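Local coordinates for pleckstrin homology domain-containing family A member 8 (Homo sapiens, PDB 5KDI), which binds simple glycosphingolipids in a GLTP-fold domain that takes up their hydrocarbon chains, and probably transfers them between membranes, at residues Pro43-Pro48 and Leu149-Ser154; Thr2-Met7 and Ala160-Lys165; Phe110-Lys115 and Leu184-Met189. The protein carries 2 engineered substitutions. One frame throughout, in Å; residues are numbered along the deposited sequence.

Contact 1: residues Pro43-Pro48 and Leu149-Ser154; sequences PTVFAP and LRAAPS. With 6S8 ((~{Z})-~{N}-[(~{E},2~{S},3~{R})-1-[(2~{R},3~{R},4~{S},5~{R},6~{R})-6-(hydroxymethyl)-3,4,5-tris(oxidanyl)oxan-2-yl]oxy-3-oxidanyl-octadec-4-en-2-yl]octadec-9-enamide), chain C.
Apolar packing carries this contact, and the Phe46 ring is at its centre. The ring is sandwiched: Val45 CG2 sits over the middle of one face, 3.7 Å above the plane, and C16 of the bound glycolipid 6S8, near the end of its sphingosine tail, over the middle of the opposite face at the same height. With CG anti to the carbonyl carbon (chi1 -54°), the side chain runs out so that its tip, CZ, comes up to residues 151-153 and packs obliquely against Ala151 O at 3.7 Å. Here the lipid is touched from both segments, by Phe46 CZ at 3.8 Å from C17 and by Pro153 CD at 3.9 Å from the same carbon. Val45 CG2 takes the crowded position between its backbone N and carbonyl carbon, and also meets Ala151 CB at 3.9 Å. Leu38 and Leu41 of helix 35-41 also cover Phe46.

The polar bonds serve each segment's own turns and helix ends and do not cross the contact. A type I turn from Thr44 to Ala47, with Ala47 N bonded to Thr44 O at 3.1 Å, brings the chain into helix 47-64, with Phe46 in the N-cap position. Within 149-154, Leu149 O accepts from Ala152 N at 3.1 Å and also from Gln122 NE2 where helix 139-150 gives way to loop. Ser154 OG caps the following helix through Asp157 N.

The two segments meet through methyls, the tip of an aromatic ring, a backbone carbonyl and a proline CD, so this wall of the pocket should hold the tail by shape and hydrophobicity.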
loop_
_atom_site.group_PDB
_atom_site.type_symbol
_atom_site.label_atom_id
_atom_site.label_comp_id
_atom_site.label_asym_id
_atom_site.label_seq_id
_atom_site.Cartn_x
_atom_site.Cartn_y
_atom_site.Cartn_z
ATOM N N PRO A 43 5.853 15.328 7.256
ATOM C CA PRO A 43 4.436 15.505 7.592
ATOM C C PRO A 43 3.677 16.442 6.627
ATOM O O PRO A 43 2.461 16.255 6.421
ATOM C CB PRO A 43 4.475 16.054 9.029
ATOM C CG PRO A 43 5.917 16.247 9.353
ATOM C CD PRO A 43 6.800 15.707 8.313
ATOM N N THR A 44 4.381 17.442 6.068
ATOM C CA THR A 44 3.759 18.345 5.081
ATOM C C THR A 44 3.942 17.813 3.671
ATOM O O THR A 44 2.978 17.700 2.857
ATOM C CB THR A 44 4.253 19.799 5.227
ATOM O OG1 THR A 44 3.866 20.293 6.535
ATOM C CG2 THR A 44 3.623 20.698 4.079
ATOM N N VAL A 45 5.186 17.487 3.364
ATOM C CA VAL A 45 5.570 17.175 1.974
ATOM C C VAL A 45 4.903 15.893 1.492
ATOM O O VAL A 45 4.615 15.788 0.339
ATOM C CB VAL A 45 7.126 17.223 1.785
ATOM C CG1 VAL A 45 7.784 18.570 2.157
ATOM C CG2 VAL A 45 7.873 16.105 2.549
ATOM N N PHE A 46 4.648 14.946 2.388
ATOM C CA PHE A 46 3.951 13.733 2.016
ATOM C C PHE A 46 2.498 13.690 2.425
ATOM O O PHE A 46 1.870 12.628 2.310
ATOM C CB PHE A 46 4.700 12.529 2.579
ATOM C CG PHE A 46 6.141 12.511 2.169
ATOM C CD1 PHE A 46 6.535 12.896 0.878
ATOM C CD2 PHE A 46 7.123 12.180 3.065
ATOM C CE1 PHE A 46 7.884 12.888 0.510
ATOM C CE2 PHE A 46 8.484 12.216 2.710
ATOM C CZ PHE A 46 8.852 12.544 1.419
ATOM N N ALA A 47 1.936 14.831 2.793
ATOM C CA ALA A 47 0.531 14.891 3.203
ATOM C C ALA A 47 -0.399 14.378 2.054
ATOM O O ALA A 47 -1.401 13.724 2.329
ATOM C CB ALA A 47 0.125 16.349 3.554
ATOM N N PRO A 48 -0.095 14.682 0.778
ATOM C CA PRO A 48 -0.984 14.122 -0.271
ATOM C C PRO A 48 -1.097 12.598 -0.236
ATOM O O PRO A 48 -2.154 12.009 -0.588
ATOM C CB PRO A 48 -0.340 14.630 -1.576
ATOM C CG PRO A 48 0.398 15.845 -1.171
ATOM C CD PRO A 48 0.932 15.575 0.191
ATOM N N LEU A 149 9.484 13.632 -4.675
ATOM C CA LEU A 149 10.747 12.949 -4.919
ATOM C C LEU A 149 11.930 13.827 -4.495
ATOM O O LEU A 149 12.916 13.342 -3.897
ATOM C CB LEU A 149 10.804 12.493 -6.416
ATOM C CG LEU A 149 12.066 11.817 -6.906
ATOM C CD1 LEU A 149 12.135 10.471 -6.224
ATOM C CD2 LEU A 149 12.065 11.693 -8.440
ATOM N N ARG A 150 11.841 15.126 -4.791
ATOM C CA ARG A 150 12.905 16.052 -4.378
ATOM C C ARG A 150 13.102 16.111 -2.882
ATOM O O ARG A 150 14.198 16.451 -2.414
ATOM C CB ARG A 150 12.655 17.453 -4.982
ATOM C CG ARG A 150 12.847 17.503 -6.478
ATOM C CD ARG A 150 12.360 18.809 -7.072
ATOM N NE ARG A 150 12.358 18.712 -8.523
ATOM C CZ ARG A 150 11.283 18.827 -9.291
ATOM N NH1 ARG A 150 10.090 19.075 -8.759
ATOM N NH2 ARG A 150 11.415 18.705 -10.596
ATOM N N ALA A 151 12.038 15.825 -2.149
ATOM C CA ALA A 151 12.020 15.866 -0.652
ATOM C C ALA A 151 12.257 14.472 -0.042
ATOM O O ALA A 151 12.097 14.286 1.152
ATOM C CB ALA A 151 10.679 16.427 -0.111
ATOM N N ALA A 152 12.635 13.509 -0.863
ATOM C CA ALA A 152 12.897 12.153 -0.390
ATOM C C ALA A 152 13.934 12.155 0.720
ATOM O O ALA A 152 14.948 12.909 0.669
ATOM C CB ALA A 152 13.342 11.252 -1.526
ATOM N N PRO A 153 13.749 11.263 1.716
ATOM C CA PRO A 153 14.747 11.189 2.764
ATOM C C PRO A 153 16.092 10.566 2.339
ATOM O O PRO A 153 16.135 9.845 1.357
ATOM C CB PRO A 153 14.081 10.281 3.795
ATOM C CG PRO A 153 13.211 9.363 2.987
ATOM C CD PRO A 153 12.664 10.306 1.918
ATOM N N SER A 154 17.182 10.920 3.042
ATOM C CA SER A 154 18.404 10.133 2.955
ATOM C C SER A 154 18.117 8.684 3.317
ATOM O O SER A 154 17.143 8.373 3.998
ATOM C CB SER A 154 19.495 10.639 3.886
ATOM O OG SER A 154 19.092 10.663 5.258
HETATM C C1 6S8 C . -5.870 9.596 -7.401
HETATM C C2 6S8 C . -4.402 9.742 -7.067
HETATM N N2 6S8 C . -4.026 8.685 -6.140
HETATM C C3 6S8 C . -4.152 11.134 -6.418
HETATM O O3 6S8 C . -4.617 12.123 -7.361
HETATM C C4 6S8 C . -2.707 11.304 -6.126
HETATM C C5 6S8 C . -2.278 11.500 -4.877
HETATM C C6 6S8 C . -0.849 11.703 -4.455
HETATM C C7 6S8 C . 0.226 11.584 -5.505
HETATM C C8 6S8 C . 1.385 12.331 -4.907
HETATM C C9 6S8 C . 2.627 11.716 -5.438
HETATM C C10 6S8 C . 2.904 10.445 -4.680
HETATM C C11 6S8 C . 4.222 10.557 -3.891
HETATM C C12 6S8 C . 4.786 9.162 -3.687
HETATM C C13 6S8 C . 5.164 8.800 -2.258
HETATM C C14 6S8 C . 6.471 9.388 -1.752
HETATM C C15 6S8 C . 7.179 8.434 -0.777
HETATM C C16 6S8 C . 7.678 9.000 0.540
HETATM C C17 6S8 C . 9.157 8.825 0.918
HETATM C C18 6S8 C . 9.633 7.405 1.186
HETATM C C1A 6S8 C . -7.904 8.920 -6.307
HETATM O O1A 6S8 C . -6.700 9.655 -6.242
HETATM C C2A 6S8 C . -8.369 8.588 -4.917
HETATM O O2A 6S8 C . -7.367 7.764 -4.291
HETATM C C3A 6S8 C . -9.763 7.964 -4.919
HETATM O O3A 6S8 C . -10.210 7.816 -3.590
HETATM C C4A 6S8 C . -10.707 8.834 -5.727
HETATM O O4A 6S8 C . -11.063 10.011 -5.006
HETATM O O5A 6S8 C . -10.338 10.466 -9.093
HETATM C C5M 6S8 C . -10.113 9.125 -7.092
HETATM C C6A 6S8 C . -11.016 10.020 -7.900
HETATM O O6A 6S8 C . -8.847 9.771 -6.922
HETATM C CAA 6S8 C . -3.036 7.838 -6.373
HETATM O OAA 6S8 C . -2.393 7.776 -7.418
HETATM C CAB 6S8 C . -2.785 6.873 -5.253
HETATM C CAC 6S8 C . -1.785 7.751 -4.443
HETATM C CAD 6S8 C . -0.571 6.974 -4.174
HETATM C CAE 6S8 C . -0.487 6.850 -2.679
HETATM C CAF 6S8 C . 0.773 6.038 -2.416
HETATM C CAG 6S8 C . 0.488 4.905 -1.415
HETATM C CAH 6S8 C . 1.665 4.714 -0.451
HETATM C CAI 6S8 C . 2.807 4.169 -1.258
HETATM C CAJ 6S8 C . 4.083 4.525 -1.078
HETATM C CAK 6S8 C . 4.572 5.478 -0.035
HETATM C CAL 6S8 C . 6.038 5.038 0.068
HETATM C CAM 6S8 C . 6.719 5.416 1.366
HETATM C CAN 6S8 C . 5.993 4.817 2.534
HETATM C CAO 6S8 C . 6.962 4.580 3.669
HETATM C CAP 6S8 C . 7.537 3.191 3.661
HETATM C CAQ 6S8 C . 7.411 2.534 4.997
HETATM C CAR 6S8 C . 7.169 1.098 4.756
#

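Contact 2: residues Thr2-Met7 and Ala160-Lys165; sequences TFFSTM and AALTVK. With 6S8 ((~{Z})-~{N}-[(~{E},2~{S},3~{R})-1-[(2~{R},3~{R},4~{S},5~{R},6~{R})-6-(hydroxymethyl)-3,4,5-tris(oxidanyl)oxan-2-yl]oxy-3-oxidanyl-octadec-4-en-2-yl]octadec-9-enamide), chain C.
The rim of the Phe3 ring meets a face of the Phe4 ring: Phe3 CD2 stands 3.5 Å above the Phe4 plane, offset from its centre, while Phe4 CE1 lies at the Phe3 edge, in its plane. Both rings reach CAR, the last carbon of the lipid's acyl chain, Phe4 CE1 at 3.4 Å and Phe3 CE2 at 3.6 Å. Leu162 crosses both rings obliquely and splits its methyls, CD1 going to Phe4 CE2 at 3.9 Å and CD2 to Phe3 CB at 4.0 Å and to lipid CAQ, next to CAR, at 3.9 Å. Tyr185 adds an edge-to-face partner to Phe4.

One backbone bond fastens the loops, Phe3 N to Leu162 O at 2.8 Å, nearly straight at 162° although the donor stands above the carbonyl plane. Thr2 OG1, itself tied to Asp181, accepts from Phe4 N in an ST turn. Phe3 O is gripped twice, by Thr6 N and, on a lone pair, by Thr6 OG1 at 2.6 Å. These bonds fix the short 3-10 turn presenting the rings.

The two loops thus close round the last two carbons of the acyl chain, the hydrophobic far end of the pocket of the all-helical GLTP fold.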
loop_
_atom_site.group_PDB
_atom_site.type_symbol
_atom_site.label_atom_id
_atom_site.label_comp_id
_atom_site.label_asym_id
_atom_site.label_seq_id
_atom_site.Cartn_x
_atom_site.Cartn_y
_atom_site.Cartn_z
ATOM N N THR A 2 11.757 -4.990 13.104
ATOM C CA THR A 2 11.673 -3.783 12.337
ATOM C C THR A 2 10.200 -3.353 12.222
ATOM O O THR A 2 9.287 -4.103 12.605
ATOM C CB THR A 2 12.250 -3.874 10.922
ATOM O OG1 THR A 2 11.290 -4.540 10.125
ATOM C CG2 THR A 2 13.691 -4.561 10.830
ATOM N N PHE A 3 9.975 -2.142 11.684
ATOM C CA PHE A 3 8.642 -1.710 11.396
ATOM C C PHE A 3 7.812 -2.821 10.720
ATOM O O PHE A 3 6.590 -2.987 10.992
ATOM C CB PHE A 3 8.693 -0.491 10.448
ATOM C CG PHE A 3 7.385 -0.192 9.723
ATOM C CD1 PHE A 3 6.348 0.455 10.378
ATOM C CD2 PHE A 3 7.139 -0.644 8.424
ATOM C CE1 PHE A 3 5.126 0.703 9.785
ATOM C CE2 PHE A 3 5.907 -0.394 7.788
ATOM C CZ PHE A 3 4.900 0.286 8.477
ATOM N N PHE A 4 8.446 -3.538 9.768
ATOM C CA PHE A 4 7.738 -4.487 8.925
ATOM C C PHE A 4 7.269 -5.730 9.609
ATOM O O PHE A 4 6.418 -6.450 9.022
ATOM C CB PHE A 4 8.604 -4.844 7.718
ATOM C CG PHE A 4 8.936 -3.690 6.851
ATOM C CD1 PHE A 4 7.977 -3.151 6.022
ATOM C CD2 PHE A 4 10.183 -3.101 6.907
ATOM C CE1 PHE A 4 8.259 -2.042 5.241
ATOM C CE2 PHE A 4 10.478 -2.010 6.120
ATOM C CZ PHE A 4 9.519 -1.475 5.292
ATOM N N SER A 5 7.619 -5.890 10.891
ATOM C CA SER A 5 7.111 -6.990 11.688
ATOM C C SER A 5 6.381 -6.559 12.931
ATOM O O SER A 5 6.061 -7.371 13.796
ATOM C CB SER A 5 8.225 -8.001 12.007
ATOM O OG SER A 5 9.375 -7.403 12.583
ATOM N N THR A 6 6.042 -5.274 12.995
ATOM C CA THR A 6 5.290 -4.761 14.121
ATOM C C THR A 6 3.857 -5.234 14.040
ATOM O O THR A 6 3.326 -5.517 12.949
ATOM C CB THR A 6 5.424 -3.222 14.232
ATOM O OG1 THR A 6 4.972 -2.595 12.985
ATOM C CG2 THR A 6 6.876 -2.830 14.644
ATOM N N MET A 7 3.148 -5.283 15.174
ATOM C CA MET A 7 1.771 -5.816 15.189
ATOM C C MET A 7 0.861 -5.045 14.181
ATOM O O MET A 7 0.917 -3.782 14.088
ATOM C CB MET A 7 1.223 -5.605 16.603
ATOM C CG MET A 7 -0.157 -6.203 16.870
ATOM S SD MET A 7 -0.460 -7.901 16.297
ATOM C CE MET A 7 -0.327 -8.802 17.840
ATOM N N ALA A 160 16.050 4.953 9.725
ATOM C CA ALA A 160 15.767 5.400 11.099
ATOM C C ALA A 160 14.217 5.428 11.377
ATOM O O ALA A 160 13.783 5.230 12.507
ATOM C CB ALA A 160 16.370 6.782 11.337
ATOM N N ALA A 161 13.411 5.739 10.355
ATOM C CA ALA A 161 11.959 5.746 10.475
ATOM C C ALA A 161 11.343 4.338 10.542
ATOM O O ALA A 161 10.148 4.203 10.777
ATOM C CB ALA A 161 11.290 6.545 9.346
ATOM N N LEU A 162 12.164 3.317 10.311
ATOM C CA LEU A 162 11.705 1.924 10.298
ATOM C C LEU A 162 12.189 1.100 11.499
ATOM O O LEU A 162 11.954 -0.129 11.545
ATOM C CB LEU A 162 12.147 1.245 9.029
ATOM C CG LEU A 162 11.679 1.969 7.753
ATOM C CD1 LEU A 162 12.406 1.404 6.573
ATOM C CD2 LEU A 162 10.170 1.903 7.647
ATOM N N THR A 163 12.808 1.760 12.460
ATOM C CA THR A 163 13.263 1.110 13.666
ATOM C C THR A 163 12.172 1.091 14.725
ATOM O O THR A 163 11.236 1.947 14.764
ATOM C CB THR A 163 14.464 1.806 14.240
ATOM O OG1 THR A 163 14.076 3.110 14.614
ATOM C CG2 THR A 163 15.705 1.798 13.301
ATOM N N VAL A 164 12.274 0.069 15.564
ATOM C CA VAL A 164 11.402 -0.118 16.712
ATOM C C VAL A 164 12.003 0.606 17.959
ATOM O O VAL A 164 11.250 1.135 18.777
ATOM C CB VAL A 164 11.143 -1.606 16.938
ATOM C CG1 VAL A 164 10.379 -1.774 18.202
ATOM C CG2 VAL A 164 10.356 -2.206 15.769
ATOM N N LYS A 165 13.332 0.587 18.120
ATOM C CA LYS A 165 14.057 1.415 19.093
ATOM C C LYS A 165 15.093 2.290 18.393
ATOM O O LYS A 165 15.803 1.836 17.485
ATOM C CB LYS A 165 14.745 0.460 20.109
ATOM C CG LYS A 165 15.128 1.114 21.426
ATOM C CD LYS A 165 15.696 0.102 22.437
ATOM C CE LYS A 165 17.054 -0.474 22.032
ATOM N NZ LYS A 165 17.600 -1.460 23.009
HETATM C C1 6S8 C . -5.870 9.596 -7.401
HETATM C C2 6S8 C . -4.402 9.742 -7.067
HETATM N N2 6S8 C . -4.026 8.685 -6.140
HETATM C C3 6S8 C . -4.152 11.134 -6.418
HETATM O O3 6S8 C . -4.617 12.123 -7.361
HETATM C C4 6S8 C . -2.707 11.304 -6.126
HETATM C C5 6S8 C . -2.278 11.500 -4.877
HETATM C C6 6S8 C . -0.849 11.703 -4.455
HETATM C C7 6S8 C . 0.226 11.584 -5.505
HETATM C C8 6S8 C . 1.385 12.331 -4.907
HETATM C C9 6S8 C . 2.627 11.716 -5.438
HETATM C C10 6S8 C . 2.904 10.445 -4.680
HETATM C C11 6S8 C . 4.222 10.557 -3.891
HETATM C C12 6S8 C . 4.786 9.162 -3.687
HETATM C C13 6S8 C . 5.164 8.800 -2.258
HETATM C C14 6S8 C . 6.471 9.388 -1.752
HETATM C C15 6S8 C . 7.179 8.434 -0.777
HETATM C C16 6S8 C . 7.678 9.000 0.540
HETATM C C17 6S8 C . 9.157 8.825 0.918
HETATM C C18 6S8 C . 9.633 7.405 1.186
HETATM C C1A 6S8 C . -7.904 8.920 -6.307
HETATM O O1A 6S8 C . -6.700 9.655 -6.242
HETATM C C2A 6S8 C . -8.369 8.588 -4.917
HETATM O O2A 6S8 C . -7.367 7.764 -4.291
HETATM C C3A 6S8 C . -9.763 7.964 -4.919
HETATM O O3A 6S8 C . -10.210 7.816 -3.590
HETATM C C4A 6S8 C . -10.707 8.834 -5.727
HETATM O O4A 6S8 C . -11.063 10.011 -5.006
HETATM O O5A 6S8 C . -10.338 10.466 -9.093
HETATM C C5M 6S8 C . -10.113 9.125 -7.092
HETATM C C6A 6S8 C . -11.016 10.020 -7.900
HETATM O O6A 6S8 C . -8.847 9.771 -6.922
HETATM C CAA 6S8 C . -3.036 7.838 -6.373
HETATM O OAA 6S8 C . -2.393 7.776 -7.418
HETATM C CAB 6S8 C . -2.785 6.873 -5.253
HETATM C CAC 6S8 C . -1.785 7.751 -4.443
HETATM C CAD 6S8 C . -0.571 6.974 -4.174
HETATM C CAE 6S8 C . -0.487 6.850 -2.679
HETATM C CAF 6S8 C . 0.773 6.038 -2.416
HETATM C CAG 6S8 C . 0.488 4.905 -1.415
HETATM C CAH 6S8 C . 1.665 4.714 -0.451
HETATM C CAI 6S8 C . 2.807 4.169 -1.258
HETATM C CAJ 6S8 C . 4.083 4.525 -1.078
HETATM C CAK 6S8 C . 4.572 5.478 -0.035
HETATM C CAL 6S8 C . 6.038 5.038 0.068
HETATM C CAM 6S8 C . 6.719 5.416 1.366
HETATM C CAN 6S8 C . 5.993 4.817 2.534
HETATM C CAO 6S8 C . 6.962 4.580 3.669
HETATM C CAP 6S8 C . 7.537 3.191 3.661
HETATM C CAQ 6S8 C . 7.411 2.534 4.997
HETATM C CAR 6S8 C . 7.169 1.098 4.756
#

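Contact 3: residues Phe110-Lys115 and Leu184-Met189; sequences FLTEVK and LYLPAM
Segments 110-115 and 184-189 are helical and run roughly antiparallel, their axes 10.7 Å apart at closest approach and their directions 147° from each other, with the second helix kinked at Pro187, whose nitrogen makes no bond to the turn before.

Leu186 is the residue that fills the gap. Its CG is anti to the carbonyl carbon (chi1 -58°), and the two methyls then divide the facing helix between them. CD2 lies 3.7 Å from Leu111 CB. CD1 goes the other way, to 3.7 Å from Thr112 OG1, and also has the extended Lys115 chain beside it, with CD at 4.0 Å from Leu186 CD1. Lys108 touches Leu186 one turn earlier. Leu111 in turn uses CD1 to reach Tyr185 CE2 at 3.7 Å, the leucine crossing the tyrosine obliquely. Tyr185, its CG anti to the backbone N, has Phe11 as an edge-to-face partner.

The polar groups at the margin are satisfied elsewhere. Thr112 OG1 bonds back to Lys108 O within its own helix, leaving the oxygen's contact with Leu186 as plain packing. Lys115 stays stretched through its first three torsions and turns only at the last (chi4 21°), taking NZ past Leu186 to Gln179 OE1 and Ser183 OG on the partner helix.

Leu186 thereby sits as a knob in a hole made by Lys108, Leu111, Thr112 and Lys115. This is a single knobs-into-holes element where helix 172-202 meets helix 93-115 in the all-alpha GLTP fold, and Leu111, whose side chain comes within about 4 Å of the bound lipid, nearest atoms, connects it to the glycolipid pocket.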
loop_
_atom_site.group_PDB
_atom_site.type_symbol
_atom_site.label_atom_id
_atom_site.label_comp_id
_atom_site.label_asym_id
_atom_site.label_seq_id
_atom_site.Cartn_x
_atom_site.Cartn_y
_atom_site.Cartn_z
ATOM N N PHE A 110 9.014 0.035 -4.719
ATOM C CA PHE A 110 9.979 0.843 -4.023
ATOM C C PHE A 110 10.723 0.000 -2.957
ATOM O O PHE A 110 11.939 0.017 -2.890
ATOM C CB PHE A 110 9.226 1.974 -3.318
ATOM C CG PHE A 110 10.062 2.699 -2.278
ATOM C CD1 PHE A 110 11.298 3.362 -2.579
ATOM C CD2 PHE A 110 9.645 2.734 -0.959
ATOM C CE1 PHE A 110 12.031 3.976 -1.583
ATOM C CE2 PHE A 110 10.365 3.359 0.023
ATOM C CZ PHE A 110 11.556 3.998 -0.267
ATOM N N LEU A 111 9.993 -0.782 -2.178
ATOM C CA LEU A 111 10.623 -1.561 -1.120
ATOM C C LEU A 111 11.457 -2.710 -1.669
ATOM O O LEU A 111 12.464 -3.082 -1.069
ATOM C CB LEU A 111 9.594 -2.077 -0.124
ATOM C CG LEU A 111 8.906 -1.044 0.749
ATOM C CD1 LEU A 111 7.809 -1.738 1.590
ATOM C CD2 LEU A 111 9.899 -0.329 1.673
ATOM N N THR A 112 11.064 -3.236 -2.834
ATOM C CA THR A 112 11.901 -4.245 -3.532
ATOM C C THR A 112 13.237 -3.662 -3.945
ATOM O O THR A 112 14.246 -4.303 -3.748
ATOM C CB THR A 112 11.156 -4.884 -4.745
ATOM O OG1 THR A 112 9.925 -5.478 -4.290
ATOM C CG2 THR A 112 12.019 -5.871 -5.538
ATOM N N GLU A 113 13.264 -2.443 -4.495
ATOM C CA GLU A 113 14.535 -1.781 -4.821
ATOM C C GLU A 113 15.411 -1.674 -3.578
ATOM O O GLU A 113 16.605 -1.969 -3.621
ATOM C CB GLU A 113 14.299 -0.374 -5.379
ATOM C CG GLU A 113 13.772 -0.325 -6.770
ATOM C CD GLU A 113 14.832 -0.072 -7.840
ATOM O OE1 GLU A 113 15.963 0.449 -7.574
ATOM O OE2 GLU A 113 14.523 -0.438 -8.963
ATOM N N VAL A 114 14.831 -1.160 -2.498
ATOM C CA VAL A 114 15.550 -1.077 -1.199
ATOM C C VAL A 114 16.068 -2.418 -0.695
ATOM O O VAL A 114 17.228 -2.517 -0.296
ATOM C CB VAL A 114 14.721 -0.380 -0.089
ATOM C CG1 VAL A 114 15.550 -0.386 1.209
ATOM C CG2 VAL A 114 14.372 1.067 -0.541
ATOM N N LYS A 115 15.235 -3.438 -0.738
ATOM C CA LYS A 115 15.617 -4.779 -0.297
ATOM C C LYS A 115 16.779 -5.343 -1.115
ATOM O O LYS A 115 17.589 -6.090 -0.583
ATOM C CB LYS A 115 14.446 -5.736 -0.396
ATOM C CG LYS A 115 14.739 -7.141 0.105
ATOM C CD LYS A 115 13.681 -8.147 -0.175
ATOM C CE LYS A 115 14.168 -9.591 0.020
ATOM N NZ LYS A 115 15.371 -9.777 0.879
ATOM N N LEU A 184 9.332 -11.562 3.818
ATOM C CA LEU A 184 7.966 -12.037 4.055
ATOM C C LEU A 184 6.912 -10.997 3.576
ATOM O O LEU A 184 5.937 -11.372 2.940
ATOM C CB LEU A 184 7.777 -12.253 5.575
ATOM C CG LEU A 184 8.509 -13.441 6.148
ATOM C CD1 LEU A 184 8.504 -13.304 7.671
ATOM C CD2 LEU A 184 7.832 -14.727 5.642
ATOM N N TYR A 185 7.150 -9.734 3.918
ATOM C CA TYR A 185 6.208 -8.646 3.630
ATOM C C TYR A 185 5.877 -8.525 2.143
ATOM O O TYR A 185 4.722 -8.478 1.720
ATOM C CB TYR A 185 6.792 -7.332 4.159
ATOM C CG TYR A 185 5.915 -6.108 4.150
ATOM C CD1 TYR A 185 5.069 -5.805 5.220
ATOM C CD2 TYR A 185 5.978 -5.210 3.112
ATOM C CE1 TYR A 185 4.349 -4.611 5.241
ATOM C CE2 TYR A 185 5.295 -4.037 3.135
ATOM C CZ TYR A 185 4.462 -3.754 4.170
ATOM O OH TYR A 185 3.822 -2.529 4.153
ATOM N N LEU A 186 6.920 -8.539 1.330
ATOM C CA LEU A 186 6.765 -8.322 -0.106
ATOM C C LEU A 186 6.053 -9.454 -0.855
ATOM O O LEU A 186 5.105 -9.190 -1.554
ATOM C CB LEU A 186 8.067 -7.893 -0.729
ATOM C CG LEU A 186 8.703 -6.617 -0.171
ATOM C CD1 LEU A 186 10.100 -6.467 -0.738
ATOM C CD2 LEU A 186 7.870 -5.353 -0.411
ATOM N N PRO A 187 6.459 -10.731 -0.681
ATOM C CA PRO A 187 5.720 -11.784 -1.390
ATOM C C PRO A 187 4.312 -11.930 -0.887
ATOM O O PRO A 187 3.393 -12.311 -1.649
ATOM C CB PRO A 187 6.523 -13.022 -1.157
ATOM C CG PRO A 187 7.376 -12.748 -0.042
ATOM C CD PRO A 187 7.661 -11.266 -0.008
ATOM N N ALA A 188 4.079 -11.650 0.401
ATOM C CA ALA A 188 2.694 -11.706 0.923
ATOM C C ALA A 188 1.855 -10.633 0.246
ATOM O O ALA A 188 0.755 -10.909 -0.199
ATOM C CB ALA A 188 2.672 -11.506 2.458
ATOM N N MET A 189 2.381 -9.424 0.146
ATOM C CA MET A 189 1.693 -8.345 -0.547
ATOM C C MET A 189 1.427 -8.711 -2.010
ATOM O O MET A 189 0.315 -8.540 -2.547
ATOM C CB MET A 189 2.425 -7.004 -0.433
ATOM C CG MET A 189 1.484 -5.868 -0.717
ATOM S SD MET A 189 2.388 -4.391 -1.231
ATOM C CE MET A 189 3.679 -4.305 -0.026
#

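Along the chain the segments come in the order 2-7, 43-48, 110-115, 149-154, 160-165, 184-189, so contact 1 falls between the two halves of contact 2, while contact 3 alternates with both. The short helix 155-160 joins 149-154 of contact 1 to 160-165 of contact 2, and contact 3 pairs helices 93-115 and 172-202. Contacts 2 and 3, centres about 15 Å apart, touch where Phe4 CE1 packs on Leu111 CD1 at 3.7 Å. The centre of contact 1 lies about 19 Å from that of contact 2 and about 21 Å from that of contact 3. The lipid bridges the distance: its sphingosine tail ends at contact 1, its acyl chain at contact 2, beside contact 3.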